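Local coordinates for protein dextranase (Pseudarthrobacter oxydans, PDB 6NZS) that hydrolyses internal alpha-1,6-glucosidic linkages in dextran, acting as an endo-dextranase of glycoside hydrolase family 49, at residues 75-80 and 153-158; 183-188 and 404-409. All coordinates share one frame; numbering follows the deposited sequence.

In the fold
Contact 1 (75-80 with 153-158) lies within the N-terminal Ig-like domain; contact 2 (183-188 with 404-409) carries that domain onto the beta-solenoid. Their centres are about 12 Å apart, and the antiparallel pairing of strands 154-159 and 176-192 ties one to the other. At the junction Gln-153 O lies 2.9 Å from Arg-183 N, and the side-chain amide of Gln-153 also meets that of Asn-184, Gln-153 OE1 lying 2.7 Å from Asn-184 ND2, both probable hydrogen bonds. A second link runs through the helix side of contact 1: Phe-77 CD2 packs 3.8 Å from OE2 of Glu-409, a solenoid carboxylate that also forms a salt bridge with Arg-437.

Contact 1. Residues 75-80 and 153-158; sequences AEFSSQ and QLYTAY
Within the Ig-like domain, the short helix 76-81 meets strand 154-159 through one ring: Phe-77 reaches across to Tyr-155 and Ala-157. With CG anti to the backbone N (chi1 174°), the phenyl extends away from the helix, bridging backbones whose nearest CA atoms, those of Phe-77 and Ala-157, are 9.3 Å apart. Tyr-155 comes from the opposite direction and brings its OH to the phenyl edge, 3.6 Å from Phe-77 CE2 and near the ring plane. Beside it, Phe-77 CZ packs 3.9 Å from Tyr-155 CE2 and 4.0 Å from Ala-157 CB. The two strand residues can share this work because a beta strand alternates its side chains: Tyr-155 and Ala-157 point to the helix while Thr-156 between them points away. The tyrosine hydroxyl hydrogen-bonds to Glu-181 of the adjacent strand 176-192, and its contact with Phe-77 is packing; Leu-168 touches the phenyl as well. At the start of the helix, Ala-75 holds the N-cap position. Its carbonyl oxygen takes two donors on the same face of its plane, Ser-79 N and Ser-78 OG, the hydroxyl lying 3.0 Å from Ala-75 O.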
# COMPACT_ATOMS: atom_id res chain seq x y z
N ALA A 75 -11.86 10.13 3.18
CA ALA A 75 -11.13 11.08 2.36
C ALA A 75 -11.34 12.52 2.79
O ALA A 75 -10.90 13.44 2.08
CB ALA A 75 -11.51 10.91 0.89
N GLU A 76 -11.98 12.75 3.94
CA GLU A 76 -12.33 14.11 4.34
C GLU A 76 -11.10 14.98 4.52
O GLU A 76 -11.01 16.07 3.94
CB GLU A 76 -13.18 14.09 5.60
CG GLU A 76 -14.64 13.70 5.37
CD GLU A 76 -14.84 12.21 5.13
OE1 GLU A 76 -13.99 11.40 5.58
OE2 GLU A 76 -15.84 11.85 4.49
N PHE A 77 -10.13 14.54 5.34
CA PHE A 77 -8.96 15.38 5.57
C PHE A 77 -8.17 15.58 4.29
O PHE A 77 -7.77 16.70 3.96
CB PHE A 77 -8.03 14.79 6.64
CG PHE A 77 -6.75 15.58 6.79
CD1 PHE A 77 -6.77 16.86 7.32
CD2 PHE A 77 -5.53 15.05 6.38
CE1 PHE A 77 -5.61 17.60 7.46
CE2 PHE A 77 -4.35 15.80 6.51
CZ PHE A 77 -4.40 17.07 7.05
N SER A 78 -7.91 14.50 3.55
CA SER A 78 -7.10 14.63 2.35
C SER A 78 -7.75 15.58 1.35
O SER A 78 -7.07 16.42 0.74
CB SER A 78 -6.86 13.26 1.72
OG SER A 78 -8.06 12.67 1.29
N SER A 79 -9.07 15.50 1.18
CA SER A 79 -9.79 16.41 0.29
C SER A 79 -9.71 17.85 0.79
O SER A 79 -9.39 18.77 0.02
CB SER A 79 -11.24 15.95 0.17
OG SER A 79 -11.98 16.81 -0.67
N GLN A 80 -9.98 18.06 2.08
CA GLN A 80 -10.06 19.42 2.61
C GLN A 80 -8.69 20.08 2.69
O GLN A 80 -8.59 21.30 2.54
CB GLN A 80 -10.79 19.40 3.95
CG GLN A 80 -12.25 19.01 3.79
CD GLN A 80 -12.99 18.87 5.10
OE1 GLN A 80 -12.75 19.63 6.04
NE2 GLN A 80 -13.90 17.90 5.17
N GLN A 153 7.11 22.04 -0.18
CA GLN A 153 5.86 21.30 -0.28
C GLN A 153 5.44 20.65 1.03
O GLN A 153 4.30 20.17 1.14
CB GLN A 153 5.96 20.26 -1.40
CG GLN A 153 5.73 20.86 -2.78
CD GLN A 153 4.30 21.28 -2.95
OE1 GLN A 153 3.38 20.50 -2.69
NE2 GLN A 153 4.08 22.52 -3.36
N LEU A 154 6.31 20.63 2.04
CA LEU A 154 5.98 19.97 3.29
C LEU A 154 4.89 20.72 4.03
O LEU A 154 4.86 21.95 4.06
CB LEU A 154 7.22 19.87 4.19
CG LEU A 154 8.38 19.04 3.65
CD1 LEU A 154 9.53 19.02 4.65
CD2 LEU A 154 7.90 17.62 3.34
N TYR A 155 4.01 19.96 4.67
CA TYR A 155 3.05 20.49 5.63
C TYR A 155 3.01 19.51 6.80
O TYR A 155 3.44 18.36 6.69
CB TYR A 155 1.65 20.66 5.02
CG TYR A 155 0.90 19.36 5.05
CD1 TYR A 155 1.22 18.33 4.17
CD2 TYR A 155 -0.07 19.10 6.03
CE1 TYR A 155 0.60 17.11 4.23
CE2 TYR A 155 -0.69 17.88 6.10
CZ TYR A 155 -0.36 16.88 5.20
OH TYR A 155 -0.97 15.66 5.26
N THR A 156 2.44 19.95 7.92
CA THR A 156 2.26 19.09 9.08
C THR A 156 0.77 18.87 9.31
O THR A 156 -0.01 19.84 9.35
CB THR A 156 2.92 19.69 10.32
OG1 THR A 156 4.34 19.80 10.09
CG2 THR A 156 2.67 18.82 11.56
N ALA A 157 0.38 17.61 9.44
CA ALA A 157 -0.97 17.26 9.87
C ALA A 157 -1.02 17.28 11.39
O ALA A 157 -0.12 16.74 12.05
CB ALA A 157 -1.34 15.88 9.35
N TYR A 158 -2.06 17.90 11.94
CA TYR A 158 -2.28 17.99 13.38
C TYR A 158 -3.59 17.33 13.77
O TYR A 158 -4.53 17.29 12.98
CB TYR A 158 -2.36 19.46 13.82
CG TYR A 158 -1.08 20.22 13.62
CD1 TYR A 158 -0.81 20.84 12.40
CD2 TYR A 158 -0.14 20.31 14.63
CE1 TYR A 158 0.37 21.54 12.20
CE2 TYR A 158 1.05 21.01 14.44
CZ TYR A 158 1.30 21.61 13.22
OH TYR A 158 2.48 22.31 13.03

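Contact 2. Residues 183-188 and 404-409; sequences RNSMMI and VIWKNE
Trp-406 reaches from the beta-solenoid to Ser-185 and Met-187 of the Ig-like domain, a buried contact between the two domains of this family 49 enzyme. Its strand, 398-407, belongs to one rung of the parallel beta-helix, and strand 176-192 lies across from it without any backbone hydrogen bond between the segments: the nearest CA atoms, of Ser-185 and Trp-406, are 10.2 Å apart, and the indole spans the distance. From CB the side chain runs with CG anti to the backbone N (chi1 -165°), which aims the six-membered ring at the other strand. On the five-membered side, NE1 is hydrogen-bonded to Glu-181. Along the benzo side, CE3 is the first atom to touch, 3.7 Å from Met-187 SD. CZ3 comes next and lies 3.7 Å from Met-187 CE, and at the far end CH2 runs into Ser-185 CB at 3.3 Å, a tight fit; CZ2 is 3.9 Å from that same Ser-185 CB. The thioether makes a Met-aromatic contact, with Met-187 SD 4.8 Å from the centroid of the Trp-406 six-membered ring and 72° off its normal. Bends at chi2 and chi3 bring Met-187 CE up against CE3 and CZ3 at an oblique angle, while chi1 at -115°, away from any staggered position, suggests some strain. Ser-147 touches both Met-187 and Trp-406, and Met-85 and Trp-87 pack on the methionine as well. With a leucine in place of Trp-406, Glu-181 would probably lose the indole N-H donor, and a gap would be likely to open beside Ser-185 and the methionine sulfur. Over one face of the indole sits the serine hydroxyl, Ser-185 OG being 4.1 Å from Trp-406 CH2.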
# COMPACT_ATOMS: atom_id res chain seq x y z
N ARG A 183 2.57 17.92 0.87
CA ARG A 183 1.15 18.05 0.56
C ARG A 183 0.83 17.42 -0.78
O ARG A 183 -0.18 16.72 -0.93
CB ARG A 183 0.76 19.53 0.53
CG ARG A 183 -0.74 19.76 0.35
CD ARG A 183 -1.14 21.24 0.29
NE ARG A 183 -0.58 22.06 1.38
CZ ARG A 183 -1.20 22.37 2.51
NH1 ARG A 183 -2.43 21.94 2.77
NH2 ARG A 183 -0.58 23.12 3.41
N ASN A 184 1.68 17.68 -1.77
CA ASN A 184 1.57 17.10 -3.10
C ASN A 184 2.74 16.13 -3.21
O ASN A 184 3.89 16.54 -3.40
CB ASN A 184 1.61 18.20 -4.15
CG ASN A 184 0.47 19.17 -3.98
OD1 ASN A 184 -0.69 18.83 -4.21
ND2 ASN A 184 0.78 20.39 -3.56
N SER A 185 2.45 14.85 -3.03
CA SER A 185 3.53 13.88 -3.01
C SER A 185 3.97 13.53 -4.43
O SER A 185 3.25 13.73 -5.41
CB SER A 185 3.13 12.64 -2.21
OG SER A 185 2.01 11.98 -2.76
N MET A 186 5.19 13.00 -4.52
CA MET A 186 5.80 12.66 -5.80
C MET A 186 6.54 11.34 -5.64
O MET A 186 7.59 11.30 -4.99
CB MET A 186 6.77 13.75 -6.27
CG MET A 186 7.51 13.41 -7.57
SD MET A 186 6.37 13.14 -8.95
CE MET A 186 7.52 12.60 -10.22
N MET A 187 6.01 10.28 -6.25
CA MET A 187 6.63 8.96 -6.22
C MET A 187 7.30 8.70 -7.56
O MET A 187 6.78 9.06 -8.61
CB MET A 187 5.57 7.89 -5.98
CG MET A 187 5.73 7.15 -4.68
SD MET A 187 5.67 8.25 -3.26
CE MET A 187 4.04 8.97 -3.50
N ILE A 188 8.47 8.07 -7.50
CA ILE A 188 9.15 7.57 -8.69
C ILE A 188 9.19 6.05 -8.60
O ILE A 188 9.65 5.49 -7.60
CB ILE A 188 10.57 8.14 -8.84
CG1 ILE A 188 10.51 9.66 -9.03
CG2 ILE A 188 11.30 7.47 -10.03
CD1 ILE A 188 11.88 10.33 -9.05
N VAL A 404 7.76 -0.68 0.41
CA VAL A 404 7.72 0.73 0.78
C VAL A 404 6.26 1.10 0.98
O VAL A 404 5.42 0.79 0.13
CB VAL A 404 8.35 1.60 -0.32
CG1 VAL A 404 8.18 3.08 -0.01
CG2 VAL A 404 9.84 1.26 -0.49
N ILE A 405 5.94 1.74 2.12
CA ILE A 405 4.55 1.98 2.50
C ILE A 405 4.35 3.45 2.83
O ILE A 405 5.11 4.02 3.63
CB ILE A 405 4.12 1.10 3.68
CG1 ILE A 405 4.23 -0.39 3.30
CG2 ILE A 405 2.70 1.47 4.13
CD1 ILE A 405 3.98 -1.34 4.47
N TRP A 406 3.34 4.07 2.22
CA TRP A 406 2.86 5.40 2.58
C TRP A 406 1.50 5.16 3.23
O TRP A 406 0.49 4.96 2.54
CB TRP A 406 2.74 6.31 1.36
CG TRP A 406 2.59 7.77 1.71
CD1 TRP A 406 1.74 8.35 2.62
CD2 TRP A 406 3.35 8.85 1.14
NE1 TRP A 406 1.93 9.71 2.65
CE2 TRP A 406 2.92 10.04 1.75
CE3 TRP A 406 4.36 8.91 0.17
CZ2 TRP A 406 3.47 11.29 1.43
CZ3 TRP A 406 4.90 10.14 -0.14
CH2 TRP A 406 4.46 11.31 0.49
N LYS A 407 1.47 5.15 4.55
CA LYS A 407 0.24 4.86 5.27
C LYS A 407 -0.56 6.14 5.42
O LYS A 407 0.01 7.21 5.62
CB LYS A 407 0.63 4.27 6.64
CG LYS A 407 -0.51 4.07 7.62
CD LYS A 407 -1.40 2.92 7.18
CE LYS A 407 -2.73 2.98 7.91
NZ LYS A 407 -3.54 1.75 7.61
N ASN A 408 -1.89 6.04 5.29
CA ASN A 408 -2.75 7.20 5.54
C ASN A 408 -3.21 7.18 7.00
O ASN A 408 -2.38 7.05 7.90
CB ASN A 408 -3.88 7.29 4.51
CG ASN A 408 -3.38 7.75 3.14
OD1 ASN A 408 -2.17 7.88 2.91
ND2 ASN A 408 -4.31 8.05 2.24
N GLU A 409 -4.52 7.28 7.26
CA GLU A 409 -5.00 7.54 8.62
C GLU A 409 -5.50 6.30 9.34
O GLU A 409 -5.29 6.16 10.56
CB GLU A 409 -6.18 8.52 8.56
CG GLU A 409 -5.79 9.91 8.09
CD GLU A 409 -6.16 10.17 6.65
OE1 GLU A 409 -6.64 9.24 5.97
OE2 GLU A 409 -5.96 11.32 6.19